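Local coordinates for cobalamin biosynthesis protein CobN (Mycobacterium tuberculosis, PDB 7C6O) that is the large, catalytic subunit of cobaltochelatase, the enzyme that inserts cobalt into the corrin ring during aerobic cobalamin biosynthesis, probably with ATP-driven partner subunits, at residues 83-88 against 106-111; 591-596 against 612-617; 825-830 against 1061-1066. All blocks are in the same frame, centred on the assembly; numbering follows the deposited sequence.

Contact 1 (83-88 against 106-111); sequences SIVVIR and GGVPAV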
ATOM      1  N   SER A  83      -6.364 -28.319  49.623  1.00 17.79           N
ATOM      2  CA  SER A  83      -5.918 -28.195  51.005  1.00 19.37           C
ATOM      3  C   SER A  83      -5.715 -26.743  51.409  1.00 19.18           C
ATOM      4  O   SER A  83      -5.876 -26.402  52.588  1.00 20.61           O
ATOM      5  CB  SER A  83      -4.609 -28.962  51.215  1.00 25.76           C
ATOM      6  OG  SER A  83      -4.747 -30.326  50.859  1.00 33.28           O
ATOM      7  N   ILE A  84      -5.339 -25.897  50.454  1.00 17.38           N
ATOM      8  CA  ILE A  84      -5.201 -24.458  50.643  1.00 16.40           C
ATOM      9  C   ILE A  84      -5.758 -23.782  49.401  1.00 16.34           C
ATOM     10  O   ILE A  84      -5.606 -24.293  48.287  1.00 19.79           O
ATOM     11  CB  ILE A  84      -3.731 -24.039  50.866  1.00 15.26           C
ATOM     12  CG1 ILE A  84      -3.091 -24.843  51.996  1.00 14.81           C
ATOM     13  CG2 ILE A  84      -3.633 -22.550  51.171  1.00 15.33           C
ATOM     14  CD1 ILE A  84      -1.615 -24.558  52.170  1.00 16.57           C
ATOM     15  N   VAL A  85      -6.407 -22.635  49.587  1.00 16.85           N
ATOM     16  CA  VAL A  85      -6.933 -21.848  48.481  1.00 15.86           C
ATOM     17  C   VAL A  85      -6.283 -20.473  48.507  1.00 14.86           C
ATOM     18  O   VAL A  85      -6.128 -19.869  49.574  1.00 16.15           O
ATOM     19  CB  VAL A  85      -8.470 -21.721  48.541  1.00 16.32           C
ATOM     20  CG1 VAL A  85      -8.996 -21.083  47.257  1.00 15.29           C
ATOM     21  CG2 VAL A  85      -9.104 -23.078  48.762  1.00 19.82           C
ATOM     22  N   VAL A  86      -5.900 -19.986  47.329  1.00 15.16           N
ATOM     23  CA  VAL A  86      -5.360 -18.644  47.151  1.00 15.51           C
ATOM     24  C   VAL A  86      -6.219 -17.924  46.125  1.00 15.95           C
ATOM     25  O   VAL A  86      -6.457 -18.452  45.034  1.00 15.29           O
ATOM     26  CB  VAL A  86      -3.891 -18.674  46.694  1.00 15.20           C
ATOM     27  CG1 VAL A  86      -3.376 -17.258  46.472  1.00 14.94           C
ATOM     28  CG2 VAL A  86      -3.043 -19.399  47.710  1.00 16.84           C
ATOM     29  N   ILE A  87      -6.675 -16.725  46.473  1.00 15.99           N
ATOM     30  CA  ILE A  87      -7.498 -15.899  45.596  1.00 14.11           C
ATOM     31  C   ILE A  87      -6.770 -14.582  45.359  1.00 13.46           C
ATOM     32  O   ILE A  87      -6.375 -13.910  46.317  1.00 14.02           O
ATOM     33  CB  ILE A  87      -8.892 -15.651  46.200  1.00 14.53           C
ATOM     34  CG1 ILE A  87      -9.624 -16.978  46.429  1.00 17.06           C
ATOM     35  CG2 ILE A  87      -9.706 -14.729  45.305  1.00 16.77           C
ATOM     36  CD1 ILE A  87     -10.950 -16.824  47.146  1.00 17.80           C
ATOM     37  N   ARG A  88      -6.592 -14.219  44.088  1.00 11.58           N
ATOM     38  CA  ARG A  88      -5.976 -12.948  43.713  1.00 12.14           C
ATOM     39  C   ARG A  88      -6.879 -12.241  42.713  1.00 10.71           C
ATOM     40  O   ARG A  88      -7.079 -12.740  41.600  1.00 14.62           O
ATOM     41  CB  ARG A  88      -4.578 -13.162  43.114  1.00 10.20           C
ATOM     42  CG  ARG A  88      -3.831 -11.866  42.783  1.00 10.45           C
ATOM     43  CD  ARG A  88      -2.334 -12.115  42.591  1.00 10.57           C
ATOM     44  NE  ARG A  88      -1.594 -10.872  42.374  1.00 12.35           N
ATOM     45  CZ  ARG A  88      -1.175 -10.449  41.184  1.00 17.38           C
ATOM     46  NH1 ARG A  88      -1.414 -11.169  40.096  1.00 16.83           N
ATOM     47  NH2 ARG A  88      -0.511  -9.306  41.084  1.00 19.93           N
ATOM     48  N   GLY A 106     -16.390 -22.609  53.448  1.00 33.48           N
ATOM     49  CA  GLY A 106     -16.054 -24.009  53.266  1.00 31.78           C
ATOM     50  C   GLY A 106     -15.021 -24.566  54.222  1.00 33.53           C
ATOM     51  O   GLY A 106     -14.843 -25.787  54.270  1.00 34.47           O
ATOM     52  N   GLY A 107     -14.331 -23.712  54.974  1.00 30.66           N
ATOM     53  CA  GLY A 107     -13.392 -24.166  55.976  1.00 31.48           C
ATOM     54  C   GLY A 107     -11.977 -24.410  55.492  1.00 29.05           C
ATOM     55  O   GLY A 107     -11.077 -24.571  56.327  1.00 30.34           O
ATOM     56  N   VAL A 108     -11.745 -24.452  54.187  1.00 24.53           N
ATOM     57  CA  VAL A 108     -10.374 -24.630  53.696  1.00 23.05           C
ATOM     58  C   VAL A 108      -9.582 -23.353  53.961  1.00 22.45           C
ATOM     59  O   VAL A 108     -10.086 -22.251  53.676  1.00 23.12           O
ATOM     60  CB  VAL A 108     -10.381 -24.971  52.205  1.00 24.80           C
ATOM     61  CG1 VAL A 108      -8.963 -25.213  51.710  1.00 24.40           C
ATOM     62  CG2 VAL A 108     -11.260 -26.188  51.940  1.00 28.29           C
ATOM     63  N   PRO A 109      -8.370 -23.438  54.511  1.00 20.50           N
ATOM     64  CA  PRO A 109      -7.566 -22.227  54.727  1.00 19.23           C
ATOM     65  C   PRO A 109      -7.453 -21.406  53.451  1.00 15.58           C
ATOM     66  O   PRO A 109      -7.084 -21.917  52.390  1.00 15.79           O
ATOM     67  CB  PRO A 109      -6.208 -22.781  55.170  1.00 18.41           C
ATOM     68  CG  PRO A 109      -6.537 -24.104  55.792  1.00 21.67           C
ATOM     69  CD  PRO A 109      -7.682 -24.653  54.983  1.00 21.22           C
ATOM     70  N   ALA A 110      -7.791 -20.124  53.555  1.00 16.19           N
ATOM     71  CA  ALA A 110      -7.929 -19.250  52.399  1.00 14.50           C
ATOM     72  C   ALA A 110      -6.961 -18.080  52.505  1.00 12.70           C
ATOM     73  O   ALA A 110      -6.922 -17.388  53.528  1.00 13.81           O
ATOM     74  CB  ALA A 110      -9.366 -18.737  52.270  1.00 15.57           C
ATOM     75  N   VAL A 111      -6.194 -17.863  51.442  1.00 12.21           N
ATOM     76  CA  VAL A 111      -5.257 -16.751  51.336  1.00 14.97           C
ATOM     77  C   VAL A 111      -5.821 -15.778  50.309  1.00 12.87           C
ATOM     78  O   VAL A 111      -5.966 -16.129  49.131  1.00 14.35           O
ATOM     79  CB  VAL A 111      -3.855 -17.233  50.929  1.00 16.28           C
ATOM     80  CG1 VAL A 111      -2.834 -16.119  51.091  1.00 17.89           C
ATOM     81  CG2 VAL A 111      -3.458 -18.462  51.742  1.00 15.84           C
TER
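Val85 and Val111 are stitched together through their backbones, as neighbouring parallel strands of a beta-alpha-beta unit whose crossover helix is 97-105. Three hydrogen bonds run between the strands: Val85 N donates to Pro109 O at 3.0 Å, Val111 N returns to Val85 O at 2.7 Å, and Ile87 N reaches Val111 O at 2.8 Å. All three are nearly straight, with N-H...O angles of 165° or more. Two CA-H...O contacts reinforce them, Ala110 CA to Val85 O and Val86 CA to Val111 O.

The apolar packing divides between the two faces of the sheet. On one, Val86 and Val111 lie side by side and point the same way, Val86 CG2 resting 4.0 Å from Val111 CB, while Val111 CG2 also meets Ile84 CG2. On the other, Val85 CG2 meets Val108 CG1 at 3.6 Å, the two side chains crossing at about a right angle. With chi1 -178°, Val108 CG1 stands opposite its own backbone N and also touches Ser83 O.

Strand 42-46 pairs with the far edge of strand 84-89, leaving 110-114 outermost in this four-stranded parallel sheet. Helices 146-161 and 131-143 pack over the Val86 and Val111 face.

Contact 2 (591-596 against 612-617); sequences LVNDPG and HLIPPM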
ATOM      1  N   LEU A 591       8.421   4.978  -5.501  1.00 15.11           N
ATOM      2  CA  LEU A 591       7.867   6.323  -5.587  1.00 13.62           C
ATOM      3  C   LEU A 591       7.108   6.684  -4.312  1.00 12.10           C
ATOM      4  O   LEU A 591       6.281   5.907  -3.827  1.00 13.44           O
ATOM      5  CB  LEU A 591       6.949   6.420  -6.804  1.00 13.59           C
ATOM      6  CG  LEU A 591       6.266   7.761  -7.063  1.00 16.92           C
ATOM      7  CD1 LEU A 591       7.291   8.878  -7.241  1.00 16.69           C
ATOM      8  CD2 LEU A 591       5.356   7.656  -8.280  1.00 15.55           C
ATOM      9  N   VAL A 592       7.381   7.883  -3.786  1.00 11.11           N
ATOM     10  CA  VAL A 592       6.880   8.270  -2.468  1.00 12.67           C
ATOM     11  C   VAL A 592       5.358   8.392  -2.449  1.00 13.41           C
ATOM     12  O   VAL A 592       4.726   8.138  -1.414  1.00 12.36           O
ATOM     13  CB  VAL A 592       7.558   9.578  -2.007  1.00 14.57           C
ATOM     14  CG1 VAL A 592       7.264  10.721  -2.981  1.00 15.16           C
ATOM     15  CG2 VAL A 592       7.122   9.948  -0.592  1.00 13.99           C
ATOM     16  N   ASN A 593       4.733   8.770  -3.567  1.00 12.78           N
ATOM     17  CA  ASN A 593       3.290   8.974  -3.583  1.00 13.00           C
ATOM     18  C   ASN A 593       2.526   7.753  -4.087  1.00 11.58           C
ATOM     19  O   ASN A 593       1.364   7.879  -4.485  1.00 14.17           O
ATOM     20  CB  ASN A 593       2.925  10.211  -4.408  1.00 15.98           C
ATOM     21  CG  ASN A 593       3.183  10.029  -5.887  1.00 18.88           C
ATOM     22  OD1 ASN A 593       4.327  10.070  -6.335  1.00 19.84           O
ATOM     23  ND2 ASN A 593       2.119   9.854  -6.660  1.00 20.09           N
ATOM     24  N   ASP A 594       3.140   6.567  -4.051  1.00 11.98           N
ATOM     25  CA  ASP A 594       2.455   5.304  -4.325  1.00 13.40           C
ATOM     26  C   ASP A 594       2.519   4.419  -3.081  1.00 14.99           C
ATOM     27  O   ASP A 594       3.147   3.349  -3.096  1.00 11.17           O
ATOM     28  CB  ASP A 594       3.060   4.591  -5.534  1.00 15.57           C
ATOM     29  CG  ASP A 594       2.693   5.256  -6.849  1.00 22.02           C
ATOM     30  OD1 ASP A 594       1.905   6.227  -6.836  1.00 24.00           O
ATOM     31  OD2 ASP A 594       3.192   4.805  -7.900  1.00 24.96           O
ATOM     32  N   PRO A 595       1.863   4.829  -1.988  1.00 13.96           N
ATOM     33  CA  PRO A 595       2.012   4.080  -0.726  1.00 13.38           C
ATOM     34  C   PRO A 595       1.474   2.661  -0.779  1.00 14.07           C
ATOM     35  O   PRO A 595       2.079   1.759  -0.187  1.00 14.27           O
ATOM     36  CB  PRO A 595       1.232   4.939   0.278  1.00 13.67           C
ATOM     37  CG  PRO A 595       0.258   5.700  -0.554  1.00 11.32           C
ATOM     38  CD  PRO A 595       0.962   5.984  -1.839  1.00 13.98           C
ATOM     39  N   GLY A 596       0.349   2.436  -1.459  1.00 15.46           N
ATOM     40  CA  GLY A 596      -0.249   1.110  -1.452  1.00 15.78           C
ATOM     41  C   GLY A 596       0.634   0.068  -2.110  1.00 14.66           C
ATOM     42  O   GLY A 596       0.849  -1.022  -1.570  1.00 11.29           O
ATOM     43  N   HIS A 612      11.608   7.497  -3.278  1.00 12.55           N
ATOM     44  CA  HIS A 612      12.249   8.488  -4.125  1.00 12.67           C
ATOM     45  C   HIS A 612      11.255   9.568  -4.527  1.00 13.14           C
ATOM     46  O   HIS A 612      10.035   9.394  -4.453  1.00 12.05           O
ATOM     47  CB  HIS A 612      12.894   7.851  -5.377  1.00 11.89           C
ATOM     48  CG  HIS A 612      11.918   7.285  -6.365  1.00 12.27           C
ATOM     49  ND1 HIS A 612      11.154   8.076  -7.196  1.00 15.12           N
ATOM     50  CD2 HIS A 612      11.612   6.004  -6.679  1.00 14.53           C
ATOM     51  CE1 HIS A 612      10.404   7.307  -7.968  1.00 13.16           C
ATOM     52  NE2 HIS A 612      10.664   6.046  -7.675  1.00 13.16           N
ATOM     53  N   LEU A 613      11.813  10.692  -4.962  1.00 12.31           N
ATOM     54  CA  LEU A 613      11.035  11.888  -5.228  1.00 14.23           C
ATOM     55  C   LEU A 613      10.098  11.686  -6.418  1.00 14.24           C
ATOM     56  O   LEU A 613      10.322  10.846  -7.294  1.00 12.59           O
ATOM     57  CB  LEU A 613      11.973  13.069  -5.484  1.00 12.23           C
ATOM     58  CG  LEU A 613      11.367  14.473  -5.483  1.00 15.57           C
ATOM     59  CD1 LEU A 613      10.720  14.782  -4.142  1.00 16.71           C
ATOM     60  CD2 LEU A 613      12.431  15.502  -5.818  1.00 16.40           C
ATOM     61  N   ILE A 614       9.027  12.471  -6.427  1.00 13.76           N
ATOM     62  CA  ILE A 614       8.112  12.558  -7.562  1.00 12.37           C
ATOM     63  C   ILE A 614       8.871  13.124  -8.759  1.00 15.92           C
ATOM     64  O   ILE A 614       9.918  13.765  -8.579  1.00 14.23           O
ATOM     65  CB  ILE A 614       6.891  13.424  -7.216  1.00 13.50           C
ATOM     66  CG1 ILE A 614       7.328  14.866  -6.940  1.00 14.83           C
ATOM     67  CG2 ILE A 614       6.154  12.839  -6.015  1.00 12.79           C
ATOM     68  CD1 ILE A 614       6.183  15.858  -6.902  1.00 14.15           C
ATOM     69  N   PRO A 615       8.399  12.919  -9.985  1.00 14.43           N
ATOM     70  CA  PRO A 615       9.043  13.553 -11.142  1.00 15.82           C
ATOM     71  C   PRO A 615       8.986  15.066 -11.027  1.00 15.00           C
ATOM     72  O   PRO A 615       8.154  15.610 -10.285  1.00 17.61           O
ATOM     73  CB  PRO A 615       8.211  13.051 -12.335  1.00 16.20           C
ATOM     74  CG  PRO A 615       6.920  12.583 -11.745  1.00 15.81           C
ATOM     75  CD  PRO A 615       7.267  12.064 -10.385  1.00 14.39           C
ATOM     76  N   PRO A 616       9.860  15.783 -11.731  1.00 14.63           N
ATOM     77  CA  PRO A 616       9.732  17.241 -11.770  1.00 16.53           C
ATOM     78  C   PRO A 616       8.386  17.630 -12.363  1.00 17.08           C
ATOM     79  O   PRO A 616       7.895  16.993 -13.299  1.00 17.44           O
ATOM     80  CB  PRO A 616      10.900  17.678 -12.662  1.00 18.14           C
ATOM     81  CG  PRO A 616      11.199  16.485 -13.503  1.00 18.08           C
ATOM     82  CD  PRO A 616      10.930  15.296 -12.617  1.00 15.53           C
ATOM     83  N   MET A 617       7.781  18.671 -11.790  1.00 15.58           N
ATOM     84  CA  MET A 617       6.457  19.141 -12.171  1.00 13.93           C
ATOM     85  C   MET A 617       6.525  20.591 -12.632  1.00 15.96           C
ATOM     86  O   MET A 617       7.377  21.362 -12.182  1.00 18.94           O
ATOM     87  CB  MET A 617       5.467  19.031 -11.000  1.00 12.07           C
ATOM     88  CG  MET A 617       5.383  17.645 -10.375  1.00 13.16           C
ATOM     89  SD  MET A 617       4.693  16.396 -11.479  1.00 15.83           S
ATOM     90  CE  MET A 617       3.007  16.983 -11.650  1.00 16.53           C
TER
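Leu591, with CG anti to its backbone N (chi1 180°) and chi2 at 59°, carries CD1 to the imidazole of His612 at CE1, while His612 CG sits between its own N and carbonyl carbon (chi1 68°), which puts the ring over Leu591 CA. This is a parallel beta bridge at the ends of strands 586-591 and 608-612, joined through helix 595-604 in a beta-alpha-beta crossover. Leu591 CA makes a CH-pi contact over one ring face, 3.7 Å from the His612 centroid and not far off the ring normal. From the same residue, Leu591 CD1 touches both His612 CE1 and Leu613 O, each at 3.6 Å. The ring's rotation is fixed by a hydrogen bond from His612 ND1 to Leu613 O, 2.9 Å long, with the acceptor close to the ring plane. His702 also meets this imidazole, its ring plane nearly parallel.

The strand pairing ends with Val592 N donating to His612 O at 3.1 Å, in the carbonyl plane but bent at the hydrogen. Val592 is already the second residue of a type I turn, Leu591 to Asp594, closed by Asp594 N to Leu591 O. Ile614 CG2 receives the turn's side chains: Val592 CG1 packs against it at 3.9 Å, and Asn593 OD1, buried without a hydrogen-bonding partner in the model, lies 3.3 Å from that methyl.

Contact 3 (825-830 against 1061-1066); sequences SGSPLR and TDTREH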
ATOM      1  N   SER A 825       4.200   8.652   3.783  1.00 13.93           N
ATOM      2  CA  SER A 825       4.065   8.530   2.339  1.00 13.85           C
ATOM      3  C   SER A 825       2.843   9.311   1.873  1.00 13.89           C
ATOM      4  O   SER A 825       1.945   9.625   2.656  1.00 11.40           O
ATOM      5  CB  SER A 825       3.949   7.062   1.911  1.00 12.86           C
ATOM      6  OG  SER A 825       2.896   6.414   2.604  1.00 13.75           O
ATOM      7  N   GLY A 826       2.819   9.620   0.586  1.00 13.49           N
ATOM      8  CA  GLY A 826       1.771  10.420  -0.003  1.00 15.06           C
ATOM      9  C   GLY A 826       2.360  11.418  -0.976  1.00 15.64           C
ATOM     10  O   GLY A 826       3.546  11.378  -1.299  1.00 14.35           O
ATOM     11  N   SER A 827       1.510  12.336  -1.443  1.00 13.23           N
ATOM     12  CA  SER A 827       1.903  13.295  -2.467  1.00 12.53           C
ATOM     13  C   SER A 827       2.326  14.606  -1.829  1.00 14.55           C
ATOM     14  O   SER A 827       1.523  15.218  -1.106  1.00 14.13           O
ATOM     15  CB  SER A 827       0.756  13.538  -3.439  1.00 13.64           C
ATOM     16  OG  SER A 827       1.022  14.669  -4.258  1.00 13.60           O
ATOM     17  N   PRO A 828       3.547  15.089  -2.076  1.00 13.30           N
ATOM     18  CA  PRO A 828       3.922  16.427  -1.597  1.00 17.06           C
ATOM     19  C   PRO A 828       3.236  17.554  -2.351  1.00 18.41           C
ATOM     20  O   PRO A 828       3.448  18.724  -2.012  1.00 21.36           O
ATOM     21  CB  PRO A 828       5.442  16.458  -1.813  1.00 17.04           C
ATOM     22  CG  PRO A 828       5.661  15.538  -2.974  1.00 14.90           C
ATOM     23  CD  PRO A 828       4.630  14.441  -2.838  1.00 14.22           C
ATOM     24  N   LEU A 829       2.432  17.238  -3.365  1.00 17.94           N
ATOM     25  CA  LEU A 829       1.630  18.220  -4.082  1.00 18.00           C
ATOM     26  C   LEU A 829       0.239  18.388  -3.483  1.00 16.52           C
ATOM     27  O   LEU A 829      -0.515  19.256  -3.935  1.00 16.39           O
ATOM     28  CB  LEU A 829       1.504  17.827  -5.557  1.00 17.79           C
ATOM     29  CG  LEU A 829       2.804  17.599  -6.331  1.00 21.19           C
ATOM     30  CD1 LEU A 829       2.501  17.172  -7.762  1.00 17.49           C
ATOM     31  CD2 LEU A 829       3.665  18.855  -6.315  1.00 21.32           C
ATOM     32  N   ARG A 830      -0.119  17.581  -2.486  1.00 13.25           N
ATOM     33  CA  ARG A 830      -1.424  17.651  -1.844  1.00 15.49           C
ATOM     34  C   ARG A 830      -1.321  18.208  -0.425  1.00 15.95           C
ATOM     35  O   ARG A 830      -2.076  17.811   0.466  1.00 16.73           O
ATOM     36  CB  ARG A 830      -2.085  16.273  -1.840  1.00 14.33           C
ATOM     37  CG  ARG A 830      -3.612  16.287  -1.816  1.00 18.39           C
ATOM     38  CD  ARG A 830      -4.151  14.862  -1.818  1.00 17.24           C
ATOM     39  NE  ARG A 830      -5.594  14.783  -2.037  1.00 18.05           N
ATOM     40  CZ  ARG A 830      -6.490  14.561  -1.078  1.00 19.07           C
ATOM     41  NH1 ARG A 830      -6.097  14.405   0.180  1.00 16.29           N
ATOM     42  NH2 ARG A 830      -7.781  14.496  -1.377  1.00 19.12           N
ATOM     43  N   THR A1061      -9.591  10.676  -8.979  1.00 15.70           N
ATOM     44  CA  THR A1061      -8.192  10.992  -9.252  1.00 16.33           C
ATOM     45  C   THR A1061      -7.710  11.876  -8.113  1.00 14.54           C
ATOM     46  O   THR A1061      -8.112  13.040  -8.012  1.00 15.30           O
ATOM     47  CB  THR A1061      -8.030  11.690 -10.600  1.00 19.78           C
ATOM     48  OG1 THR A1061      -8.800  12.899 -10.608  1.00 18.63           O
ATOM     49  CG2 THR A1061      -8.509  10.790 -11.722  1.00 20.55           C
ATOM     50  N   ASP A1062      -6.846  11.331  -7.260  1.00 14.29           N
ATOM     51  CA  ASP A1062      -6.442  11.989  -6.029  0.60 17.40           C
ATOM     52  C   ASP A1062      -5.000  12.472  -6.032  1.00 20.71           C
ATOM     53  O   ASP A1062      -4.581  13.122  -5.067  1.00 23.27           O
ATOM     54  CB  ASP A1062      -6.655  11.039  -4.843  0.60 19.18           C
ATOM     55  CG  ASP A1062      -6.250   9.610  -5.164  0.60 19.72           C
ATOM     56  OD1 ASP A1062      -5.395   9.405  -6.051  0.60 19.87           O
ATOM     57  OD2 ASP A1062      -6.802   8.686  -4.536  0.60 20.69           O
ATOM     58  N   THR A1063      -4.222  12.159  -7.065  1.00 18.53           N
ATOM     59  CA  THR A1063      -2.827  12.571  -7.111  1.00 19.92           C
ATOM     60  C   THR A1063      -2.523  13.158  -8.484  1.00 20.47           C
ATOM     61  O   THR A1063      -3.079  12.722  -9.496  1.00 17.83           O
ATOM     62  CB  THR A1063      -1.884  11.391  -6.768  1.00 22.50           C
ATOM     63  OG1 THR A1063      -0.821  11.851  -5.921  1.00 23.44           O
ATOM     64  CG2 THR A1063      -1.293  10.757  -8.017  1.00 23.27           C
ATOM     65  N   ARG A1064      -1.666  14.179  -8.506  1.00 18.98           N
ATOM     66  CA  ARG A1064      -1.362  14.911  -9.729  1.00 18.39           C
ATOM     67  C   ARG A1064      -0.117  14.406 -10.441  1.00 18.44           C
ATOM     68  O   ARG A1064       0.104  14.775 -11.599  1.00 21.57           O
ATOM     69  CB  ARG A1064      -1.196  16.406  -9.424  1.00 22.97           C
ATOM     70  CG  ARG A1064      -2.485  17.197  -9.504  0.66 26.36           C
ATOM     71  CD  ARG A1064      -2.904  17.427 -10.949  1.00 28.75           C
ATOM     72  NE  ARG A1064      -4.297  17.857 -11.045  0.78 28.71           N
ATOM     73  CZ  ARG A1064      -5.268  17.133 -11.594  0.52 31.68           C
ATOM     74  NH1 ARG A1064      -4.997  15.944 -12.117  1.00 34.73           N
ATOM     75  NH2 ARG A1064      -6.507  17.603 -11.630  0.79 32.18           N
ATOM     76  N   GLU A1065       0.694  13.575  -9.784  1.00 15.63           N
ATOM     77  CA  GLU A1065       1.935  13.095 -10.382  1.00 19.21           C
ATOM     78  C   GLU A1065       1.698  12.241 -11.623  1.00 25.94           C
ATOM     79  O   GLU A1065       2.588  12.148 -12.475  1.00 30.39           O
ATOM     80  CB  GLU A1065       2.736  12.301  -9.348  1.00 16.92           C
ATOM     81  CG  GLU A1065       3.304  13.145  -8.208  1.00 18.24           C
ATOM     82  CD  GLU A1065       2.312  13.394  -7.077  1.00 16.26           C
ATOM     83  OE1 GLU A1065       1.101  13.127  -7.248  1.00 15.84           O
ATOM     84  OE2 GLU A1065       2.751  13.865  -6.009  1.00 14.78           O
ATOM     85  N   HIS A1066       0.531  11.612 -11.742  1.00 20.82           N
ATOM     86  CA  HIS A1066       0.173  10.849 -12.929  1.00 23.02           C
ATOM     87  C   HIS A1066      -1.297  11.096 -13.230  1.00 19.17           C
ATOM     88  O   HIS A1066      -2.031  11.655 -12.411  1.00 19.34           O
ATOM     89  CB  HIS A1066       0.446   9.351 -12.742  1.00 28.17           C
ATOM     90  CG  HIS A1066      -0.448   8.698 -11.735  1.00 27.96           C
ATOM     91  ND1 HIS A1066      -0.055   8.445 -10.439  1.00 28.09           N
ATOM     92  CD2 HIS A1066      -1.724   8.249 -11.835  1.00 28.04           C
ATOM     93  CE1 HIS A1066      -1.045   7.865  -9.785  1.00 28.88           C
ATOM     94  NE2 HIS A1066      -2.071   7.738 -10.608  1.00 28.51           N
TER
HETATM   95  O   HOH W   1      -1.162  15.263  -5.879  1.00 20.95           O
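Glu1065 reaches Ser827 by a bent route. Its CB leads to Glu1065 CG, which lies 4.1 Å from Leu829 CD1; the chain then folds at chi2 (84°), bringing the carboxylate back toward the 825-830 loop. Glu1065 CD passes Leu829 CD1 at 3.8 Å. At the tip the oxygens divide the work: Glu1065 OE2 accepts a short 2.6 Å hydrogen bond from Ser827 OG through its syn lone pair, and Glu1065 OE1 takes one from Thr1063 OG1 at 2.7 Å, with the donor 30° out of the carboxylate plane. OE2 also lies against Leu829 CG and Pro828 CD.

Ser827 OG does more than donate. Ser827 OG accepts from Leu829 N at 3.1 Å, making an ST turn inside the type I turn from Ser827 to Arg830, and from a water that in turn accepts from Arg1064 N. Arg830 extends past Asp1062 O, but its guanidinium is committed to Asp896 and Asn1100; Arg1064 pairs with Asp1099.

The buried carboxylate is thus gripped by one hydroxyl from the opposite loop, Ser827, and one from its own, Thr1063. With each oxygen held by a different hydroxyl, its rotation is set, and the two loops are locked together through Ser827, directly and by way of the water.

In the fold
Contact 1 stands apart, its centre about 66 Å from those of contacts 2 and 3, inside the N-terminal parallel sheet. Contacts 2 and 3 lie close to the molecule's centre (about 13 and 14 Å from it, against 55 Å for contact 1), their centres about 8 Å apart, and touch: Val592 O approaches Gly826 N at 3.1 Å, a probable hydrogen bond, and Asn593 packs beside Glu1065. All three are buried, but differ in chemistry. Strand pairing and valine packing serve contact 1; contact 2 begins as strand pairing and ends in ring and turn packing; contact 3 joins two loops through a carboxylate, hydroxyls and water. Arg892 reaches both central contacts, salt-bridging Asp594 and packing against Thr1063.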